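Local atomic coordinates of extracellular invertase (Aspergillus kawachii, PDB entry 5XH8), a protein that probably splits sucrose and passes the fructosyl unit to another sugar, building fructooligosaccharides such as 1-kestose, as a family 32 beta-fructofuranosidase. Residues S133-S141 and K150-P158; T238-T249 and A309-A320. All coordinates share one frame; numbering follows the deposited sequence.

Contact 1: S133-S141 and K150-P158; sequences SETQSLAVS and KLDQGPVIP
Gln-136 and Ile-157 bind each other through both backbone groups: Gln-136 N donates to Ile-157 O at 2.9 Å, and Ile-157 N returns a straighter bond (172°), lying in the carbonyl plane of Gln-136 O. That oxygen also receives a weak bond from Val-156 N, bent to 124°. Two residues facing one make a classic beta bulge, and the carbonyl of Val-156, turned outward, is taken by Arg-131 of the second subunit. Next to the bulge, Pro-155, which has no N-H to satisfy, lays CB against Thr-135 CB (3.5 Å) and near Ser-137 OG; the hydroxyls of Thr-135 and Ser-137 both bond to Ser-117, while the Gln-136 amide oxygen pairs with Thr-116. Strand 134-140 belongs to a four-stranded antiparallel sheet, one blade of the family 32 beta-propeller, and 150-158 leads from its short outer strand 149-150 toward the next blade. Where this connection bows away from the strand, two waters bridge the gap. Leu-138 O accepts from Leu-151 N (3.0 Å) and from a water that also donates to Leu-151 O at 2.7 Å; Leu-138 N donates to a second water, which in turn donates to Gly-154 O (2.9 Å). The isobutyl group of Leu-138 suits an apolar patch made with Val-156, Leu-151 and Leu-114 of strand 112-118: with CG opposite the carbonyl carbon (chi1 -67°), CD1 reaches Val-156 CG1 at 3.7 Å, the two side chains crossing nearly perpendicularly, whereas Leu-151 runs beside it in the same direction and extends CD2 to Val-140 CG2 (3.9 Å).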
loop_
_atom_site.group_PDB
_atom_site.type_symbol
_atom_site.label_atom_id
_atom_site.label_comp_id
_atom_site.label_asym_id
_atom_site.label_seq_id
_atom_site.Cartn_x
_atom_site.Cartn_y
_atom_site.Cartn_z
ATOM N N SER A 133 3.609 6.773 -3.140
ATOM C CA SER A 133 5.066 6.854 -3.291
ATOM C C SER A 133 5.833 6.554 -1.956
ATOM O O SER A 133 6.902 5.934 -1.986
ATOM C CB SER A 133 5.499 8.164 -3.982
ATOM O OG SER A 133 5.050 9.270 -3.285
ATOM N N GLU A 134 5.245 6.923 -0.816
ATOM C CA GLU A 134 5.838 6.741 0.491
ATOM C C GLU A 134 4.867 6.002 1.438
ATOM O O GLU A 134 3.755 6.481 1.724
ATOM C CB GLU A 134 6.236 8.092 1.080
ATOM C CG GLU A 134 7.218 8.893 0.218
ATOM C CD GLU A 134 7.350 10.324 0.677
ATOM O OE1 GLU A 134 6.284 10.973 0.870
ATOM O OE2 GLU A 134 8.505 10.790 0.860
ATOM N N THR A 135 5.287 4.827 1.892
ATOM C CA THR A 135 4.563 4.063 2.901
ATOM C C THR A 135 5.504 3.871 4.084
ATOM O O THR A 135 6.706 4.159 3.996
ATOM C CB THR A 135 4.088 2.715 2.357
ATOM O OG1 THR A 135 5.203 1.942 1.910
ATOM C CG2 THR A 135 3.141 2.901 1.170
ATOM N N GLN A 136 4.960 3.431 5.209
ATOM C CA GLN A 136 5.796 3.160 6.383
ATOM C C GLN A 136 5.721 1.667 6.692
ATOM O O GLN A 136 4.609 1.117 6.857
ATOM C CB GLN A 136 5.398 4.020 7.588
ATOM C CG GLN A 136 4.847 5.404 7.242
ATOM C CD GLN A 136 5.820 6.252 6.450
ATOM O OE1 GLN A 136 7.039 6.189 6.649
ATOM N NE2 GLN A 136 5.281 7.070 5.551
ATOM N N SER A 137 6.897 1.028 6.755
ATOM C CA SER A 137 7.037 -0.419 6.878
ATOM C C SER A 137 7.875 -0.769 8.077
ATOM O O SER A 137 8.609 0.087 8.608
ATOM C CB SER A 137 7.661 -1.007 5.607
ATOM O OG SER A 137 6.762 -0.888 4.512
ATOM N N LEU A 138 7.780 -2.033 8.491
ATOM C CA LEU A 138 8.534 -2.560 9.635
ATOM C C LEU A 138 9.616 -3.543 9.230
ATOM O O LEU A 138 9.447 -4.336 8.294
ATOM C CB LEU A 138 7.611 -3.294 10.622
ATOM C CG LEU A 138 6.572 -2.454 11.375
ATOM C CD1 LEU A 138 5.734 -3.400 12.237
ATOM C CD2 LEU A 138 7.205 -1.378 12.235
ATOM N N ALA A 139 10.731 -3.458 9.957
ATOM C CA ALA A 139 11.783 -4.437 9.921
ATOM C C ALA A 139 12.291 -4.658 11.350
ATOM O O ALA A 139 12.148 -3.803 12.232
ATOM C CB ALA A 139 12.921 -3.997 9.016
ATOM N N VAL A 140 12.874 -5.823 11.552
ATOM C CA VAL A 140 13.383 -6.233 12.854
ATOM C C VAL A 140 14.790 -6.786 12.718
ATOM O O VAL A 140 15.065 -7.524 11.788
ATOM C CB VAL A 140 12.479 -7.342 13.440
ATOM C CG1 VAL A 140 13.097 -7.901 14.693
ATOM C CG2 VAL A 140 11.112 -6.755 13.752
ATOM N N SER A 141 15.675 -6.443 13.641
ATOM C CA SER A 141 17.005 -7.059 13.677
ATOM C C SER A 141 17.093 -8.113 14.768
ATOM O O SER A 141 16.993 -7.784 15.946
ATOM C CB SER A 141 18.126 -6.067 13.891
ATOM O OG SER A 141 19.367 -6.796 13.909
ATOM N N LYS A 150 13.200 -7.216 6.833
ATOM C CA LYS A 150 11.875 -6.671 6.576
ATOM C C LYS A 150 10.816 -7.683 6.961
ATOM O O LYS A 150 10.938 -8.846 6.621
ATOM C CB LYS A 150 11.731 -6.307 5.112
ATOM C CG LYS A 150 12.723 -5.224 4.684
ATOM C CD LYS A 150 12.824 -5.161 3.173
ATOM C CE LYS A 150 13.949 -4.253 2.725
ATOM N NZ LYS A 150 13.977 -4.166 1.243
ATOM N N LEU A 151 9.794 -7.251 7.687
ATOM C CA LEU A 151 8.656 -8.129 7.930
ATOM C C LEU A 151 8.008 -8.450 6.581
ATOM O O LEU A 151 7.886 -7.567 5.708
ATOM C CB LEU A 151 7.615 -7.476 8.859
ATOM C CG LEU A 151 8.003 -7.168 10.300
ATOM C CD1 LEU A 151 6.728 -6.912 11.088
ATOM C CD2 LEU A 151 8.826 -8.286 10.949
ATOM N N ASP A 152 7.612 -9.711 6.427
ATOM C CA ASP A 152 7.071 -10.228 5.194
ATOM C C ASP A 152 5.587 -9.927 5.120
ATOM O O ASP A 152 4.739 -10.796 5.210
ATOM C CB ASP A 152 7.376 -11.726 5.081
ATOM C CG ASP A 152 7.183 -12.262 3.674
ATOM O OD1 ASP A 152 7.065 -11.486 2.718
ATOM O OD2 ASP A 152 7.146 -13.486 3.512
ATOM N N GLN A 153 5.296 -8.653 4.920
ATOM C CA GLN A 153 3.953 -8.160 4.857
ATOM C C GLN A 153 4.008 -6.736 4.312
ATOM O O GLN A 153 5.082 -6.150 4.189
ATOM C CB GLN A 153 3.296 -8.176 6.236
ATOM C CG GLN A 153 4.022 -7.303 7.250
ATOM C CD GLN A 153 3.109 -6.838 8.330
ATOM O OE1 GLN A 153 2.808 -7.587 9.229
ATOM N NE2 GLN A 153 2.616 -5.620 8.220
ATOM N N GLY A 154 2.834 -6.194 4.019
ATOM C CA GLY A 154 2.718 -4.840 3.519
ATOM C C GLY A 154 3.043 -3.786 4.560
ATOM O O GLY A 154 3.266 -4.109 5.738
ATOM N N PRO A 155 3.080 -2.511 4.129
ATOM C CA PRO A 155 3.306 -1.409 5.051
ATOM C C PRO A 155 2.252 -1.367 6.181
ATOM O O PRO A 155 1.071 -1.698 5.972
ATOM C CB PRO A 155 3.179 -0.165 4.176
ATOM C CG PRO A 155 2.423 -0.608 2.953
ATOM C CD PRO A 155 2.772 -2.053 2.760
ATOM N N VAL A 156 2.699 -0.963 7.360
ATOM C CA VAL A 156 1.800 -0.799 8.509
ATOM C C VAL A 156 1.074 0.549 8.449
ATOM O O VAL A 156 0.000 0.711 9.055
ATOM C CB VAL A 156 2.523 -1.014 9.853
ATOM C CG1 VAL A 156 3.051 -2.437 9.934
ATOM C CG2 VAL A 156 3.655 -0.038 10.071
ATOM N N ILE A 157 1.639 1.496 7.707
ATOM C CA ILE A 157 0.952 2.755 7.398
ATOM C C ILE A 157 1.031 2.948 5.878
ATOM O O ILE A 157 2.037 3.492 5.390
ATOM C CB ILE A 157 1.530 3.967 8.169
ATOM C CG1 ILE A 157 1.484 3.731 9.677
ATOM C CG2 ILE A 157 0.781 5.238 7.791
ATOM C CD1 ILE A 157 2.183 4.790 10.506
ATOM N N PRO A 158 -0.013 2.490 5.132
ATOM C CA PRO A 158 0.007 2.503 3.646
ATOM C C PRO A 158 -0.160 3.842 2.952
ATOM O O PRO A 158 -0.019 3.939 1.729
ATOM C CB PRO A 158 -1.175 1.589 3.246
ATOM C CG PRO A 158 -1.651 0.921 4.478
ATOM C CD PRO A 158 -1.162 1.715 5.658
HETATM O O HOH W 1 8.066 -4.872 5.995
HETATM O O HOH W 2 5.799 -3.655 6.989
#

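Contact 2: T238-T249 and A309-A320. With NA (sodium ion), chain B.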
loop_
_atom_site.group_PDB
_atom_site.type_symbol
_atom_site.label_atom_id
_atom_site.label_comp_id
_atom_site.label_asym_id
_atom_site.label_seq_id
_atom_site.Cartn_x
_atom_site.Cartn_y
_atom_site.Cartn_z
ATOM N N THR A 238 13.812 36.326 11.558
ATOM C CA THR A 238 15.153 36.692 11.997
ATOM C C THR A 238 15.852 35.529 12.661
ATOM O O THR A 238 17.000 35.261 12.360
ATOM C CB THR A 238 15.119 37.880 12.999
ATOM O OG1 THR A 238 14.400 38.967 12.420
ATOM C CG2 THR A 238 16.508 38.350 13.353
ATOM N N TRP A 239 15.173 34.868 13.593
ATOM C CA TRP A 239 15.835 33.954 14.532
ATOM C C TRP A 239 15.729 32.440 14.213
ATOM O O TRP A 239 16.494 31.646 14.754
ATOM C CB TRP A 239 15.313 34.227 15.954
ATOM C CG TRP A 239 15.599 35.654 16.405
ATOM C CD1 TRP A 239 14.719 36.710 16.421
ATOM C CD2 TRP A 239 16.864 36.181 16.858
ATOM N NE1 TRP A 239 15.358 37.852 16.873
ATOM C CE2 TRP A 239 16.668 37.558 17.145
ATOM C CE3 TRP A 239 18.138 35.623 17.047
ATOM C CZ2 TRP A 239 17.699 38.380 17.609
ATOM C CZ3 TRP A 239 19.166 36.446 17.517
ATOM C CH2 TRP A 239 18.937 37.808 17.787
ATOM N N ALA A 240 14.774 32.050 13.382
ATOM C CA ALA A 240 14.476 30.625 13.167
ATOM C C ALA A 240 14.023 30.323 11.754
ATOM O O ALA A 240 13.107 29.522 11.530
ATOM C CB ALA A 240 13.454 30.163 14.186
ATOM N N GLY A 241 14.694 30.966 10.796
ATOM C CA GLY A 241 14.481 30.717 9.385
ATOM C C GLY A 241 13.030 30.876 9.025
ATOM O O GLY A 241 12.381 31.821 9.487
ATOM N N ARG A 242 12.531 29.951 8.203
ATOM C CA ARG A 242 11.118 29.882 7.866
ATOM C C ARG A 242 10.586 28.458 8.047
ATOM O O ARG A 242 11.326 27.467 7.968
ATOM C CB ARG A 242 10.862 30.355 6.438
ATOM C CG ARG A 242 11.537 31.669 6.035
ATOM C CD ARG A 242 10.941 32.215 4.743
ATOM N NE ARG A 242 9.560 32.672 4.961
ATOM C CZ ARG A 242 9.191 33.888 5.403
ATOM N NH1 ARG A 242 10.077 34.831 5.680
ATOM N NH2 ARG A 242 7.903 34.160 5.587
ATOM N N TRP A 243 9.292 28.376 8.337
ATOM C CA TRP A 243 8.575 27.115 8.336
ATOM C C TRP A 243 8.531 26.546 6.911
ATOM O O TRP A 243 8.495 25.339 6.730
ATOM C CB TRP A 243 7.161 27.279 8.895
ATOM C CG TRP A 243 7.071 27.843 10.308
ATOM C CD1 TRP A 243 6.214 28.831 10.740
ATOM C CD2 TRP A 243 7.836 27.454 11.463
ATOM N NE1 TRP A 243 6.391 29.074 12.086
ATOM C CE2 TRP A 243 7.380 28.250 12.557
ATOM C CE3 TRP A 243 8.866 26.522 11.692
ATOM C CZ2 TRP A 243 7.911 28.124 13.845
ATOM C CZ3 TRP A 243 9.401 26.403 12.970
ATOM C CH2 TRP A 243 8.922 27.194 14.035
ATOM N N ALA A 244 8.514 27.436 5.919
ATOM C CA ALA A 244 8.834 27.108 4.547
ATOM C C ALA A 244 7.793 26.155 3.933
ATOM O O ALA A 244 6.610 26.181 4.344
ATOM C CB ALA A 244 10.273 26.597 4.451
ATOM N N PHE A 245 8.187 25.327 2.966
ATOM C CA PHE A 245 7.186 24.593 2.168
ATOM C C PHE A 245 6.918 23.155 2.561
ATOM O O PHE A 245 5.959 22.555 2.078
ATOM C CB PHE A 245 7.560 24.675 0.715
ATOM C CG PHE A 245 7.503 26.077 0.157
ATOM C CD1 PHE A 245 8.592 26.930 0.265
ATOM C CD2 PHE A 245 6.357 26.536 -0.489
ATOM C CE1 PHE A 245 8.551 28.214 -0.263
ATOM C CE2 PHE A 245 6.300 27.829 -1.018
ATOM C CZ PHE A 245 7.401 28.666 -0.908
ATOM N N ASN A 246 7.753 22.594 3.430
ATOM C CA ASN A 246 7.635 21.184 3.819
ATOM C C ASN A 246 8.533 20.936 5.022
ATOM O O ASN A 246 9.611 21.491 5.083
ATOM C CB ASN A 246 8.059 20.288 2.642
ATOM C CG ASN A 246 7.783 18.828 2.899
ATOM O OD1 ASN A 246 6.631 18.418 3.051
ATOM N ND2 ASN A 246 8.839 18.033 2.942
ATOM N N PHE A 247 8.069 20.143 5.987
ATOM C CA PHE A 247 8.898 19.696 7.100
ATOM C C PHE A 247 9.491 18.298 6.809
ATOM O O PHE A 247 8.815 17.445 6.235
ATOM C CB PHE A 247 8.105 19.571 8.410
ATOM C CG PHE A 247 7.656 20.879 9.036
ATOM C CD1 PHE A 247 8.219 22.117 8.707
ATOM C CD2 PHE A 247 6.664 20.842 10.009
ATOM C CE1 PHE A 247 7.766 23.284 9.314
ATOM C CE2 PHE A 247 6.217 22.015 10.625
ATOM C CZ PHE A 247 6.781 23.229 10.279
ATOM N N GLU A 248 10.736 18.099 7.257
ATOM C CA GLU A 248 11.485 16.842 7.116
ATOM C C GLU A 248 12.098 16.473 8.473
ATOM O O GLU A 248 12.296 17.342 9.339
ATOM C CB GLU A 248 12.590 17.013 6.074
ATOM C CG GLU A 248 12.075 17.371 4.666
ATOM C CD GLU A 248 13.092 17.078 3.593
ATOM O OE1 GLU A 248 14.002 17.925 3.400
ATOM O OE2 GLU A 248 13.013 15.964 2.989
ATOM N N THR A 249 12.364 15.182 8.650
ATOM C CA THR A 249 13.114 14.622 9.794
ATOM C C THR A 249 12.711 15.163 11.172
ATOM O O THR A 249 13.568 15.452 12.030
ATOM C CB THR A 249 14.643 14.761 9.591
ATOM O OG1 THR A 249 15.025 16.139 9.633
ATOM C CG2 THR A 249 15.044 14.161 8.255
ATOM N N ALA A 309 12.030 29.338 19.150
ATOM C CA ALA A 309 12.652 28.520 18.116
ATOM C C ALA A 309 13.975 29.127 17.666
ATOM O O ALA A 309 14.206 30.358 17.784
ATOM C CB ALA A 309 11.713 28.369 16.935
ATOM N N GLY A 310 14.839 28.255 17.151
ATOM C CA GLY A 310 16.157 28.655 16.678
ATOM C C GLY A 310 16.709 27.623 15.726
ATOM O O GLY A 310 15.954 26.781 15.218
ATOM N N PHE A 311 18.020 27.687 15.503
ATOM C CA PHE A 311 18.713 26.726 14.648
ATOM C C PHE A 311 19.486 25.744 15.520
ATOM O O PHE A 311 20.172 26.152 16.463
ATOM C CB PHE A 311 19.675 27.427 13.694
ATOM C CG PHE A 311 19.013 28.050 12.506
ATOM C CD1 PHE A 311 18.409 29.301 12.608
ATOM C CD2 PHE A 311 19.011 27.408 11.263
ATOM C CE1 PHE A 311 17.809 29.884 11.515
ATOM C CE2 PHE A 311 18.407 27.998 10.155
ATOM C CZ PHE A 311 17.809 29.243 10.279
ATOM N N LEU A 312 19.334 24.445 15.252
ATOM C CA LEU A 312 20.227 23.440 15.802
ATOM C C LEU A 312 21.635 23.564 15.169
ATOM O O LEU A 312 22.671 23.257 15.810
ATOM C CB LEU A 312 19.631 22.054 15.589
ATOM C CG LEU A 312 20.431 20.858 16.089
ATOM C CD1 LEU A 312 20.747 20.955 17.576
ATOM C CD2 LEU A 312 19.659 19.603 15.777
ATOM N N ASP A 313 21.669 23.976 13.913
ATOM C CA ASP A 313 22.940 24.340 13.266
ATOM C C ASP A 313 22.657 25.328 12.149
ATOM O O ASP A 313 21.802 25.072 11.291
ATOM C CB ASP A 313 23.730 23.130 12.720
ATOM C CG ASP A 313 25.189 23.487 12.445
ATOM O OD1 ASP A 313 25.459 24.082 11.378
ATOM O OD2 ASP A 313 26.053 23.231 13.308
ATOM N N TRP A 314 23.379 26.452 12.179
ATOM C CA TRP A 314 23.216 27.534 11.203
ATOM C C TRP A 314 23.875 27.246 9.855
ATOM O O TRP A 314 23.689 28.019 8.910
ATOM C CB TRP A 314 23.741 28.885 11.774
ATOM C CG TRP A 314 22.855 29.527 12.794
ATOM C CD1 TRP A 314 22.860 29.315 14.145
ATOM C CD2 TRP A 314 21.842 30.500 12.547
ATOM N NE1 TRP A 314 21.899 30.081 14.747
ATOM C CE2 TRP A 314 21.265 30.825 13.792
ATOM C CE3 TRP A 314 21.362 31.131 11.390
ATOM C CZ2 TRP A 314 20.231 31.750 13.915
ATOM C CZ3 TRP A 314 20.340 32.052 11.509
ATOM C CH2 TRP A 314 19.777 32.348 12.767
ATOM N N GLY A 315 24.642 26.157 9.745
ATOM C CA GLY A 315 25.302 25.821 8.476
ATOM C C GLY A 315 24.336 25.689 7.313
ATOM O O GLY A 315 23.246 25.096 7.450
ATOM N N PHE A 316 24.695 26.283 6.184
ATOM C CA PHE A 316 23.918 26.143 4.944
ATOM C C PHE A 316 23.727 24.638 4.608
ATOM O O PHE A 316 22.607 24.214 4.326
ATOM C CB PHE A 316 24.593 26.906 3.792
ATOM C CG PHE A 316 23.844 26.845 2.485
ATOM C CD1 PHE A 316 23.996 25.739 1.620
ATOM C CD2 PHE A 316 23.009 27.886 2.094
ATOM C CE1 PHE A 316 23.327 25.677 0.416
ATOM C CE2 PHE A 316 22.328 27.828 0.888
ATOM C CZ PHE A 316 22.498 26.731 0.044
ATOM N N SER A 317 24.803 23.860 4.737
ATOM C CA SER A 317 24.824 22.435 4.395
ATOM C C SER A 317 24.412 21.513 5.555
ATOM O O SER A 317 24.412 20.293 5.399
ATOM C CB SER A 317 26.220 22.057 3.859
ATOM O OG SER A 317 26.517 22.781 2.662
ATOM N N SER A 318 24.070 22.098 6.698
ATOM C CA SER A 318 23.634 21.382 7.879
ATOM C C SER A 318 22.149 21.113 7.821
ATOM O O SER A 318 21.390 22.036 7.560
ATOM C CB SER A 318 23.911 22.210 9.132
ATOM O OG SER A 318 25.287 22.441 9.282
ATOM N N TYR A 319 21.730 19.868 8.083
ATOM C CA TYR A 319 20.335 19.461 7.883
ATOM C C TYR A 319 20.016 18.095 8.493
ATOM O O TYR A 319 20.904 17.427 9.009
ATOM C CB TYR A 319 20.012 19.454 6.380
ATOM C CG TYR A 319 18.545 19.575 6.017
ATOM C CD1 TYR A 319 17.786 20.682 6.435
ATOM C CD2 TYR A 319 17.928 18.625 5.198
ATOM C CE1 TYR A 319 16.466 20.814 6.078
ATOM C CE2 TYR A 319 16.597 18.736 4.868
ATOM C CZ TYR A 319 15.866 19.841 5.297
ATOM O OH TYR A 319 14.523 19.976 4.998
ATOM N N ALA A 320 18.728 17.737 8.491
ATOM C CA ALA A 320 18.289 16.345 8.641
ATOM C C ALA A 320 18.684 15.711 9.944
ATOM O O ALA A 320 18.931 14.510 9.977
ATOM C CB ALA A 320 18.814 15.499 7.473
HETATM NA NA NA B . 21.128 24.269 6.768
HETATM O O HOH W 3 20.436 25.337 8.822
#
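Tyr-319 donates its hydroxyl proton to Glu-248 OE1 (2.7 Å), which lies at the edge of the phenol ring, in its plane, and accepts through the anti lone pair. The carboxylate is turned 51° from the ring, and its other oxygen is held by Arg-170. At the far end, small residues let the backbones close in: Ala-240 CB touches Ala-309 CB at 3.7 Å, and Gly-310 CA points a C-H at Trp-239 O (3.6 Å). That carbonyl also sits at the edge of the Phe-311 ring, whose CE1 comes within 3.4 Å of Gly-241 N; Gly-241, with positive phi and no side chain, fits closely against the phenyl. Trp-314 covers one face of Phe-311, offset toward its rim. Behind them, Asp-313 OD1 closes an Asx turn with Gly-315 N and takes Ser-318 OG from the opposite face of the carboxylate, while OD2 pairs with Arg-374. This shapes the loop so that Gly-315 O (2.4 Å), Ser-318 O (2.4 Å) and, at longer range, Phe-316 O meet a sodium ion, completed by His-287 O and a water held by Asp-313 O. The sodium thus sits where strand 302-311 of one beta-propeller sheet is joined to strand 318-326 of the next, and His-287 of strand 286-298 ties that loop back to the first sheet.

How the contacts relate
The two contacts follow one another along the chain, both within the family 32 catalytic region; their centres are 29 Å apart and their nearest atoms about 7 Å, without touching. Contact 1 lies at the rim, about 27 Å from the centre of the chain, where its connection meets the second subunit; contact 2 is deep inside, at about 10 Å, and touches no other chain. Arg-170 links them, pairing through NH1 with Glu-134 of contact 1 and through NH2 with Glu-248 of contact 2. Glycerol lies about 4 Å from the Glu-248 side chain, consistent with a sugar-binding pocket there, and glycerol also approaches Lys-150 in contact 1 to about 4 Å.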